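Local atomic coordinates of T-cell surface glycoprotein CD1A1 antigen (Gallus gallus, PDB entry 3JVG), a protein that probably presents lipid antigens to T cells through the hydrophobic groove of its MHC class I-like ecto domain, as other CD1 molecules do. Residues A[118-130]-A[141-155]. Residues are numbered along the deposited sequence; the frame is centred on the assembly and turned at random.
Sequences FLRFNLDAGTWDQ and EHLMANASTLNEVIQ. With NAG (2-acetamido-2-deoxy-beta-D-glucopyranose), chain H; NAG (2-acetamido-2-deoxy-beta-D-glucopyranose), chain I.
Trp128 meets Met144 over one face of its indole and Asn151 at its NH. Met144 CB stands 3.7 Å from the centroid of the Trp128 five-membered ring, over the face, which makes a CH-pi contact; SD lies farther out above the same face. Phe121 CD1 occupies the opposite face, offset toward the rim, so the indole is sandwiched. Trp128 NE1 donates to Asn151 OD1 at 2.8 Å, but the donor sits 43° out of the carbonyl plane, away from a lone pair, with ring and amide planes 59° apart. The amide's rotation is fixed from its other end, where Asn151 ND2 donates to Met144 O at 3.0 Å; Ala147 N reaches that oxygen from the opposite side of its plane. Ile154 splits its branches: CG2, anti to the backbone N, lies over the centre of the Phe121 ring, while Ile154 CD1 touches the indole edge at Trp128 CZ2 (3.7 Å). In the hairpin turn, which closes with a G1 beta bulge (Gly126 and Thr127 facing Asn122), Gln155 NE2 donates almost straight (172°) to Leu123 O at 3.0 Å. Leu119 CD1 packs on Glu141 CA at the other end. This is the MHC-like platform edge: helices 135-145 and 148-172, separated by an inverse gamma turn centred on Ala147, next to glycosylated Asn146, cover strand 127-130, outermost of the sheet within this chain, and its partner 116-122, while Phe109 of strand 105-113 meets Trp128 edge-to-face and also touches Phe121 and Ile154.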
ATOM      1  N   PHE A 118     -17.814   6.468   3.966  1.00 19.36           N
ATOM      2  CA  PHE A 118     -18.797   6.847   4.947  1.00 19.65           C
ATOM      3  C   PHE A 118     -19.143   8.357   4.822  1.00 19.60           C
ATOM      4  O   PHE A 118     -20.315   8.775   4.927  1.00 20.24           O
ATOM      5  CB  PHE A 118     -18.208   6.456   6.309  1.00 19.35           C
ATOM      6  CG  PHE A 118     -18.989   6.949   7.496  1.00 19.67           C
ATOM      7  CD1 PHE A 118     -20.098   6.244   7.970  1.00 20.49           C
ATOM      8  CD2 PHE A 118     -18.566   8.067   8.165  1.00 19.31           C
ATOM      9  CE1 PHE A 118     -20.805   6.671   9.097  1.00 20.94           C
ATOM     10  CE2 PHE A 118     -19.233   8.526   9.314  1.00 20.25           C
ATOM     11  CZ  PHE A 118     -20.373   7.815   9.793  1.00 20.59           C
ATOM     12  N   LEU A 119     -18.134   9.181   4.577  1.00 19.00           N
ATOM     13  CA  LEU A 119     -18.358  10.602   4.380  1.00 19.07           C
ATOM     14  C   LEU A 119     -17.369  11.094   3.341  1.00 18.77           C
ATOM     15  O   LEU A 119     -16.226  10.643   3.316  1.00 18.23           O
ATOM     16  CB  LEU A 119     -18.138  11.290   5.695  1.00 18.81           C
ATOM     17  CG  LEU A 119     -19.022  12.288   6.373  1.00 23.28           C
ATOM     18  CD1 LEU A 119     -20.542  12.171   6.098  1.00 23.58           C
ATOM     19  CD2 LEU A 119     -18.661  12.300   7.899  1.00 24.95           C
ATOM     20  N   ARG A 120     -17.804  11.993   2.480  1.00 19.27           N
ATOM     21  CA  ARG A 120     -16.948  12.528   1.445  1.00 19.22           C
ATOM     22  C   ARG A 120     -17.152  14.063   1.336  1.00 19.58           C
ATOM     23  O   ARG A 120     -18.291  14.565   1.224  1.00 20.33           O
ATOM     24  CB  ARG A 120     -17.216  11.868   0.092  1.00 19.88           C
ATOM     25  CG  ARG A 120     -16.532  12.581  -1.078  1.00 20.19           C
ATOM     26  CD  ARG A 120     -16.722  11.823  -2.420  1.00 23.43           C
ATOM     27  NE  ARG A 120     -15.970  10.549  -2.420  1.00 20.62           N
ATOM     28  CZ  ARG A 120     -16.130   9.563  -3.290  1.00 22.85           C
ATOM     29  NH1 ARG A 120     -17.043   9.635  -4.259  1.00 22.47           N
ATOM     30  NH2 ARG A 120     -15.377   8.474  -3.170  1.00 20.89           N
ATOM     31  N   PHE A 121     -16.035  14.788   1.387  1.00 19.17           N
ATOM     32  CA  PHE A 121     -16.067  16.209   1.237  1.00 19.61           C
ATOM     33  C   PHE A 121     -16.329  16.628  -0.203  1.00 20.51           C
ATOM     34  O   PHE A 121     -15.778  16.052  -1.155  1.00 20.57           O
ATOM     35  CB  PHE A 121     -14.763  16.818   1.720  1.00 19.04           C
ATOM     36  CG  PHE A 121     -14.856  18.340   1.977  1.00 19.55           C
ATOM     37  CD1 PHE A 121     -15.523  18.842   3.103  1.00 19.70           C
ATOM     38  CD2 PHE A 121     -14.281  19.242   1.095  1.00 20.03           C
ATOM     39  CE1 PHE A 121     -15.617  20.255   3.339  1.00 20.34           C
ATOM     40  CE2 PHE A 121     -14.356  20.635   1.316  1.00 21.41           C
ATOM     41  CZ  PHE A 121     -15.039  21.134   2.447  1.00 20.81           C
ATOM     42  N   ASN A 122     -17.167  17.640  -0.350  1.00 21.36           N
ATOM     43  CA  ASN A 122     -17.460  18.207  -1.633  1.00 23.69           C
ATOM     44  C   ASN A 122     -16.793  19.543  -1.614  1.00 24.27           C
ATOM     45  O   ASN A 122     -17.256  20.434  -0.902  1.00 24.02           O
ATOM     46  CB  ASN A 122     -18.964  18.396  -1.732  1.00 26.02           C
ATOM     47  CG  ASN A 122     -19.421  18.838  -3.109  1.00 32.42           C
ATOM     48  OD1 ASN A 122     -18.824  19.734  -3.760  1.00 35.52           O
ATOM     49  ND2 ASN A 122     -20.532  18.238  -3.557  1.00 37.76           N
ATOM     50  N   LEU A 123     -15.699  19.680  -2.365  1.00 24.36           N
ATOM     51  CA  LEU A 123     -14.914  20.934  -2.397  1.00 25.30           C
ATOM     52  C   LEU A 123     -15.710  22.183  -2.868  1.00 27.42           C
ATOM     53  O   LEU A 123     -15.609  23.246  -2.255  1.00 26.89           O
ATOM     54  CB  LEU A 123     -13.638  20.780  -3.231  1.00 24.24           C
ATOM     55  CG  LEU A 123     -12.666  21.978  -3.308  1.00 27.16           C
ATOM     56  CD1 LEU A 123     -11.727  22.175  -2.040  1.00 25.40           C
ATOM     57  CD2 LEU A 123     -11.838  21.984  -4.600  1.00 25.96           C
ATOM     58  N   ASP A 124     -16.460  22.082  -3.952  1.00 28.88           N
ATOM     59  CA  ASP A 124     -17.111  23.300  -4.500  1.00 32.33           C
ATOM     60  C   ASP A 124     -18.196  23.877  -3.574  1.00 31.91           C
ATOM     61  O   ASP A 124     -18.274  25.077  -3.357  1.00 33.20           O
ATOM     62  CB  ASP A 124     -17.669  23.055  -5.917  1.00 35.06           C
ATOM     63  CG  ASP A 124     -16.561  22.955  -6.992  1.00 40.49           C
ATOM     64  OD1 ASP A 124     -16.889  22.631  -8.161  1.00 48.13           O
ATOM     65  OD2 ASP A 124     -15.361  23.191  -6.682  1.00 46.14           O
ATOM     66  N   ALA A 125     -19.015  23.006  -3.005  1.00 31.15           N
ATOM     67  CA  ALA A 125     -20.079  23.427  -2.117  1.00 30.32           C
ATOM     68  C   ALA A 125     -19.537  23.612  -0.714  1.00 28.91           C
ATOM     69  O   ALA A 125     -20.199  24.173   0.129  1.00 28.76           O
ATOM     70  CB  ALA A 125     -21.188  22.400  -2.118  1.00 30.84           C
ATOM     71  N   GLY A 126     -18.327  23.141  -0.458  1.00 26.85           N
ATOM     72  CA  GLY A 126     -17.810  23.198   0.887  1.00 25.78           C
ATOM     73  C   GLY A 126     -18.757  22.504   1.844  1.00 26.62           C
ATOM     74  O   GLY A 126     -19.103  23.047   2.884  1.00 27.59           O
ATOM     75  N   THR A 127     -19.238  21.324   1.480  1.00 26.41           N
ATOM     76  CA  THR A 127     -19.980  20.541   2.452  1.00 26.94           C
ATOM     77  C   THR A 127     -19.632  19.031   2.356  1.00 24.68           C
ATOM     78  O   THR A 127     -18.736  18.667   1.598  1.00 22.48           O
ATOM     79  CB  THR A 127     -21.470  20.759   2.288  1.00 29.66           C
ATOM     80  OG1 THR A 127     -22.173  20.300   3.478  1.00 34.10           O
ATOM     81  CG2 THR A 127     -21.945  20.069   0.993  1.00 27.55           C
ATOM     82  N   TRP A 128     -20.384  18.209   3.099  1.00 23.73           N
ATOM     83  CA  TRP A 128     -20.224  16.758   3.169  1.00 23.22           C
ATOM     84  C   TRP A 128     -21.297  15.936   2.479  1.00 23.79           C
ATOM     85  O   TRP A 128     -22.483  16.189   2.653  1.00 24.63           O
ATOM     86  CB  TRP A 128     -20.069  16.340   4.624  1.00 22.32           C
ATOM     87  CG  TRP A 128     -18.850  16.998   5.275  1.00 21.11           C
ATOM     88  CD1 TRP A 128     -18.798  18.243   5.881  1.00 21.02           C
ATOM     89  CD2 TRP A 128     -17.521  16.460   5.349  1.00 21.89           C
ATOM     90  NE1 TRP A 128     -17.531  18.489   6.345  1.00 19.97           N
ATOM     91  CE2 TRP A 128     -16.716  17.433   6.014  1.00 19.22           C
ATOM     92  CE3 TRP A 128     -16.923  15.248   4.907  1.00 19.16           C
ATOM     93  CZ2 TRP A 128     -15.361  17.223   6.288  1.00 18.56           C
ATOM     94  CZ3 TRP A 128     -15.569  15.049   5.161  1.00 19.25           C
ATOM     95  CH2 TRP A 128     -14.802  16.045   5.842  1.00 21.86           C
ATOM     96  N   ASP A 129     -20.859  14.954   1.683  1.00 24.06           N
ATOM     97  CA  ASP A 129     -21.745  13.899   1.136  1.00 25.40           C
ATOM     98  C   ASP A 129     -21.791  12.664   2.051  1.00 23.40           C
ATOM     99  O   ASP A 129     -20.744  12.085   2.408  1.00 21.01           O
ATOM    100  CB  ASP A 129     -21.348  13.472  -0.291  1.00 26.37           C
ATOM    101  CG  ASP A 129     -21.125  14.677  -1.257  1.00 34.47           C
ATOM    102  OD1 ASP A 129     -21.691  15.778  -1.029  1.00 39.50           O
ATOM    103  OD2 ASP A 129     -20.366  14.513  -2.259  1.00 43.87           O
ATOM    104  N   GLN A 130     -23.023  12.269   2.392  1.00 23.13           N
ATOM    105  CA  GLN A 130     -23.305  11.040   3.102  1.00 22.91           C
ATOM    106  C   GLN A 130     -23.042   9.892   2.127  1.00 22.97           C
ATOM    107  O   GLN A 130     -23.629   9.860   1.024  1.00 23.93           O
ATOM    108  CB  GLN A 130     -24.772  11.063   3.572  1.00 24.71           C
ATOM    109  CG  GLN A 130     -25.244   9.821   4.346  1.00 25.32           C
ATOM    110  CD  GLN A 130     -26.779   9.817   4.663  1.00 27.71           C
ATOM    111  OE1 GLN A 130     -27.429  10.845   4.741  1.00 26.18           O
ATOM    112  NE2 GLN A 130     -27.318   8.642   4.870  1.00 27.60           N
ATOM    113  N   GLU A 141     -23.110  13.308   8.660  1.00 26.53           N
ATOM    114  CA  GLU A 141     -23.243  14.290   7.609  1.00 27.30           C
ATOM    115  C   GLU A 141     -23.885  15.549   8.159  1.00 28.66           C
ATOM    116  O   GLU A 141     -23.404  16.648   7.930  1.00 28.06           O
ATOM    117  CB  GLU A 141     -24.036  13.746   6.423  1.00 27.95           C
ATOM    118  CG  GLU A 141     -24.019  14.669   5.198  1.00 30.71           C
ATOM    119  CD  GLU A 141     -25.060  15.791   5.302  1.00 35.79           C
ATOM    120  OE1 GLU A 141     -26.170  15.582   5.863  1.00 39.52           O
ATOM    121  OE2 GLU A 141     -24.770  16.905   4.842  1.00 37.91           O
ATOM    122  N   HIS A 142     -24.945  15.398   8.933  1.00 30.49           N
ATOM    123  CA  HIS A 142     -25.582  16.608   9.481  1.00 32.17           C
ATOM    124  C   HIS A 142     -24.726  17.359  10.488  1.00 32.07           C
ATOM    125  O   HIS A 142     -24.739  18.599  10.532  1.00 31.64           O
ATOM    126  CB  HIS A 142     -26.925  16.252  10.050  1.00 33.41           C
ATOM    127  CG  HIS A 142     -27.917  15.902   8.997  1.00 37.05           C
ATOM    128  ND1 HIS A 142     -28.320  14.610   8.755  1.00 35.29           N
ATOM    129  CD2 HIS A 142     -28.587  16.685   8.106  1.00 40.76           C
ATOM    130  CE1 HIS A 142     -29.205  14.609   7.770  1.00 40.46           C
ATOM    131  NE2 HIS A 142     -29.386  15.852   7.357  1.00 39.10           N
ATOM    132  N   LEU A 143     -23.938  16.599  11.252  1.00 32.05           N
ATOM    133  CA  LEU A 143     -23.049  17.166  12.258  1.00 32.64           C
ATOM    134  C   LEU A 143     -21.965  17.999  11.580  1.00 31.99           C
ATOM    135  O   LEU A 143     -21.733  19.148  11.940  1.00 32.44           O
ATOM    136  CB  LEU A 143     -22.434  16.033  13.097  1.00 32.47           C
ATOM    137  CG  LEU A 143     -21.308  16.368  14.078  1.00 35.18           C
ATOM    138  CD1 LEU A 143     -21.732  17.289  15.287  1.00 39.06           C
ATOM    139  CD2 LEU A 143     -20.691  15.080  14.585  1.00 38.04           C
ATOM    140  N   MET A 144     -21.300  17.393  10.597  1.00 31.25           N
ATOM    141  CA  MET A 144     -20.250  18.024   9.819  1.00 29.63           C
ATOM    142  C   MET A 144     -20.778  19.140   8.899  1.00 30.50           C
ATOM    143  O   MET A 144     -20.049  20.121   8.633  1.00 30.64           O
ATOM    144  CB  MET A 144     -19.482  16.953   9.022  1.00 28.61           C
ATOM    145  CG  MET A 144     -18.756  15.936   9.884  1.00 29.11           C
ATOM    146  SD  MET A 144     -17.501  16.752  10.937  1.00 31.81           S
ATOM    147  CE  MET A 144     -18.412  16.980  12.444  1.00 34.95           C
ATOM    148  N   ALA A 145     -22.018  19.011   8.419  1.00 30.72           N
ATOM    149  CA  ALA A 145     -22.675  20.109   7.654  1.00 32.66           C
ATOM    150  C   ALA A 145     -22.805  21.372   8.483  1.00 34.45           C
ATOM    151  O   ALA A 145     -22.914  22.493   7.958  1.00 35.82           O
ATOM    152  CB  ALA A 145     -24.069  19.698   7.203  1.00 32.45           C
ATOM    153  N   ASN A 146     -22.885  21.176   9.797  1.00 35.29           N
ATOM    154  CA  ASN A 146     -23.075  22.258  10.728  1.00 35.91           C
ATOM    155  C   ASN A 146     -21.766  23.028  10.999  1.00 35.09           C
ATOM    156  O   ASN A 146     -21.795  24.166  11.462  1.00 36.30           O
ATOM    157  CB  ASN A 146     -23.692  21.708  12.020  1.00 36.78           C
ATOM    158  CG  ASN A 146     -25.223  21.838  12.058  1.00 42.32           C
ATOM    159  OD1 ASN A 146     -25.858  22.139  11.053  1.00 44.57           O
ATOM    160  ND2 ASN A 146     -25.807  21.603  13.236  1.00 48.44           N
ATOM    161  N   ALA A 147     -20.621  22.423  10.695  1.00 32.67           N
ATOM    162  CA  ALA A 147     -19.353  23.102  10.941  1.00 31.59           C
ATOM    163  C   ALA A 147     -18.945  23.958   9.712  1.00 30.90           C
ATOM    164  O   ALA A 147     -18.041  23.573   8.947  1.00 29.29           O
ATOM    165  CB  ALA A 147     -18.268  22.081  11.328  1.00 29.40           C
ATOM    166  N   SER A 148     -19.639  25.093   9.520  1.00 30.65           N
ATOM    167  CA  SER A 148     -19.464  25.938   8.313  1.00 30.48           C
ATOM    168  C   SER A 148     -18.057  26.488   8.177  1.00 28.69           C
ATOM    169  O   SER A 148     -17.457  26.460   7.094  1.00 26.74           O
ATOM    170  CB  SER A 148     -20.438  27.137   8.270  1.00 32.92           C
ATOM    171  OG  SER A 148     -21.341  27.146   9.351  1.00 35.58           O
ATOM    172  N   THR A 149     -17.543  26.976   9.305  1.00 28.23           N
ATOM    173  CA  THR A 149     -16.295  27.634   9.363  1.00 26.99           C
ATOM    174  C   THR A 149     -15.193  26.629   9.102  1.00 26.36           C
ATOM    175  O   THR A 149     -14.285  26.889   8.274  1.00 25.95           O
ATOM    176  CB  THR A 149     -16.137  28.269  10.757  1.00 29.26           C
ATOM    177  OG1 THR A 149     -17.139  29.273  10.938  1.00 30.38           O
ATOM    178  CG2 THR A 149     -14.788  28.876  10.921  1.00 28.41           C
ATOM    179  N   LEU A 150     -15.231  25.488   9.806  1.00 24.64           N
ATOM    180  CA  LEU A 150     -14.261  24.413   9.547  1.00 23.10           C
ATOM    181  C   LEU A 150     -14.276  24.044   8.067  1.00 22.30           C
ATOM    182  O   LEU A 150     -13.225  23.873   7.466  1.00 21.36           O
ATOM    183  CB  LEU A 150     -14.581  23.150  10.375  1.00 22.51           C
ATOM    184  CG  LEU A 150     -14.002  21.790   9.980  1.00 22.16           C
ATOM    185  CD1 LEU A 150     -12.503  21.787  10.089  1.00 26.33           C
ATOM    186  CD2 LEU A 150     -14.571  20.664  10.862  1.00 25.41           C
ATOM    187  N   ASN A 151     -15.464  23.960   7.479  1.00 22.02           N
ATOM    188  CA  ASN A 151     -15.577  23.525   6.105  1.00 21.79           C
ATOM    189  C   ASN A 151     -15.007  24.526   5.114  1.00 22.35           C
ATOM    190  O   ASN A 151     -14.463  24.100   4.087  1.00 22.01           O
ATOM    191  CB  ASN A 151     -17.027  23.206   5.741  1.00 22.24           C
ATOM    192  CG  ASN A 151     -17.559  22.017   6.499  1.00 21.71           C
ATOM    193  OD1 ASN A 151     -16.804  21.136   6.945  1.00 20.85           O
ATOM    194  ND2 ASN A 151     -18.879  21.963   6.637  1.00 22.34           N
ATOM    195  N   GLU A 152     -15.229  25.814   5.346  1.00 23.38           N
ATOM    196  CA  GLU A 152     -14.517  26.898   4.632  1.00 24.10           C
ATOM    197  C   GLU A 152     -12.991  26.759   4.704  1.00 23.44           C
ATOM    198  O   GLU A 152     -12.322  26.886   3.705  1.00 23.53           O
ATOM    199  CB  GLU A 152     -14.930  28.267   5.190  1.00 25.38           C
ATOM    200  CG  GLU A 152     -16.346  28.596   4.798  1.00 26.34           C
ATOM    201  CD  GLU A 152     -16.999  29.651   5.682  1.00 29.92           C
ATOM    202  OE1 GLU A 152     -16.300  30.221   6.602  1.00 28.07           O
ATOM    203  OE2 GLU A 152     -18.206  29.943   5.428  1.00 31.35           O
ATOM    204  N   VAL A 153     -12.461  26.492   5.888  1.00 22.94           N
ATOM    205  CA  VAL A 153     -11.023  26.278   6.061  1.00 22.39           C
ATOM    206  C   VAL A 153     -10.564  24.974   5.363  1.00 21.31           C
ATOM    207  O   VAL A 153      -9.589  24.973   4.673  1.00 21.19           O
ATOM    208  CB  VAL A 153     -10.603  26.301   7.563  1.00 22.35           C
ATOM    209  CG1 VAL A 153      -9.079  26.030   7.742  1.00 22.79           C
ATOM    210  CG2 VAL A 153     -10.995  27.659   8.185  1.00 23.63           C
ATOM    211  N   ILE A 154     -11.323  23.895   5.486  1.00 20.71           N
ATOM    212  CA  ILE A 154     -10.988  22.636   4.730  1.00 19.88           C
ATOM    213  C   ILE A 154     -10.844  22.911   3.206  1.00 20.28           C
ATOM    214  O   ILE A 154      -9.923  22.419   2.572  1.00 19.92           O
ATOM    215  CB  ILE A 154     -11.978  21.427   4.977  1.00 19.39           C
ATOM    216  CG1 ILE A 154     -11.852  20.881   6.426  1.00 18.98           C
ATOM    217  CG2 ILE A 154     -11.713  20.308   3.895  1.00 18.87           C
ATOM    218  CD1 ILE A 154     -13.139  20.123   6.969  1.00 18.97           C
ATOM    219  N   GLN A 155     -11.689  23.772   2.662  1.00 21.21           N
ATOM    220  CA  GLN A 155     -11.644  24.087   1.232  1.00 21.90           C
ATOM    221  C   GLN A 155     -10.305  24.652   0.813  1.00 22.11           C
ATOM    222  O   GLN A 155      -9.770  24.319  -0.243  1.00 22.21           O
ATOM    223  CB  GLN A 155     -12.720  25.125   0.862  1.00 23.15           C
ATOM    224  CG  GLN A 155     -14.119  24.569   0.739  1.00 23.30           C
ATOM    225  CD  GLN A 155     -15.152  25.720   0.588  1.00 25.85           C
ATOM    226  OE1 GLN A 155     -15.170  26.646   1.424  1.00 25.09           O
ATOM    227  NE2 GLN A 155     -15.981  25.662  -0.459  1.00 25.55           N
TER
HETATM  228  C1  NAG H 285     -27.206  21.683  13.521  1.00 56.76           C
HETATM  229  C2  NAG H 285     -27.648  20.537  14.441  1.00 59.71           C
HETATM  230  C3  NAG H 285     -29.075  20.669  14.992  1.00 62.42           C
HETATM  231  C4  NAG H 285     -29.356  22.093  15.499  1.00 63.76           C
HETATM  232  C5  NAG H 285     -28.992  23.035  14.346  1.00 63.33           C
HETATM  233  C6  NAG H 285     -29.398  24.497  14.551  1.00 66.37           C
HETATM  234  C7  NAG H 285     -26.790  18.346  14.371  1.00 60.71           C
HETATM  235  C8  NAG H 285     -26.697  16.982  13.748  1.00 58.03           C
HETATM  236  N2  NAG H 285     -27.568  19.254  13.805  1.00 59.29           N
HETATM  237  O3  NAG H 285     -29.283  19.657  15.969  1.00 62.57           O
HETATM  238  O4  NAG H 285     -30.687  22.259  15.957  1.00 63.56           O
HETATM  239  O5  NAG H 285     -27.601  22.920  14.117  1.00 59.91           O
HETATM  240  O6  NAG H 285     -28.322  25.311  14.970  1.00 66.74           O
HETATM  241  O7  NAG H 285     -26.141  18.616  15.372  1.00 61.40           O
HETATM  242  C1  NAG I 286      -9.069  25.624  -6.958  1.00 50.81           C
HETATM  243  C2  NAG I 286     -10.380  26.368  -7.324  1.00 56.32           C
HETATM  244  C3  NAG I 286     -10.438  26.812  -8.806  1.00 58.30           C
HETATM  245  C4  NAG I 286      -9.245  27.732  -9.095  1.00 60.09           C
HETATM  246  C5  NAG I 286      -7.890  27.099  -8.659  1.00 58.06           C
HETATM  247  C6  NAG I 286      -6.797  28.188  -8.644  1.00 57.90           C
HETATM  248  C7  NAG I 286     -12.194  25.976  -5.746  1.00 54.29           C
HETATM  249  C8  NAG I 286     -13.438  25.222  -5.420  1.00 52.79           C
HETATM  250  N2  NAG I 286     -11.602  25.664  -6.905  1.00 54.44           N
HETATM  251  O3  NAG I 286     -11.666  27.464  -9.124  1.00 60.24           O
HETATM  252  O4  NAG I 286      -9.255  28.165 -10.462  1.00 63.80           O
HETATM  253  O5  NAG I 286      -7.915  26.385  -7.395  1.00 55.17           O
HETATM  254  O6  NAG I 286      -5.497  27.666  -8.481  1.00 53.44           O
HETATM  255  O7  NAG I 286     -11.771  26.833  -4.953  1.00 56.45           O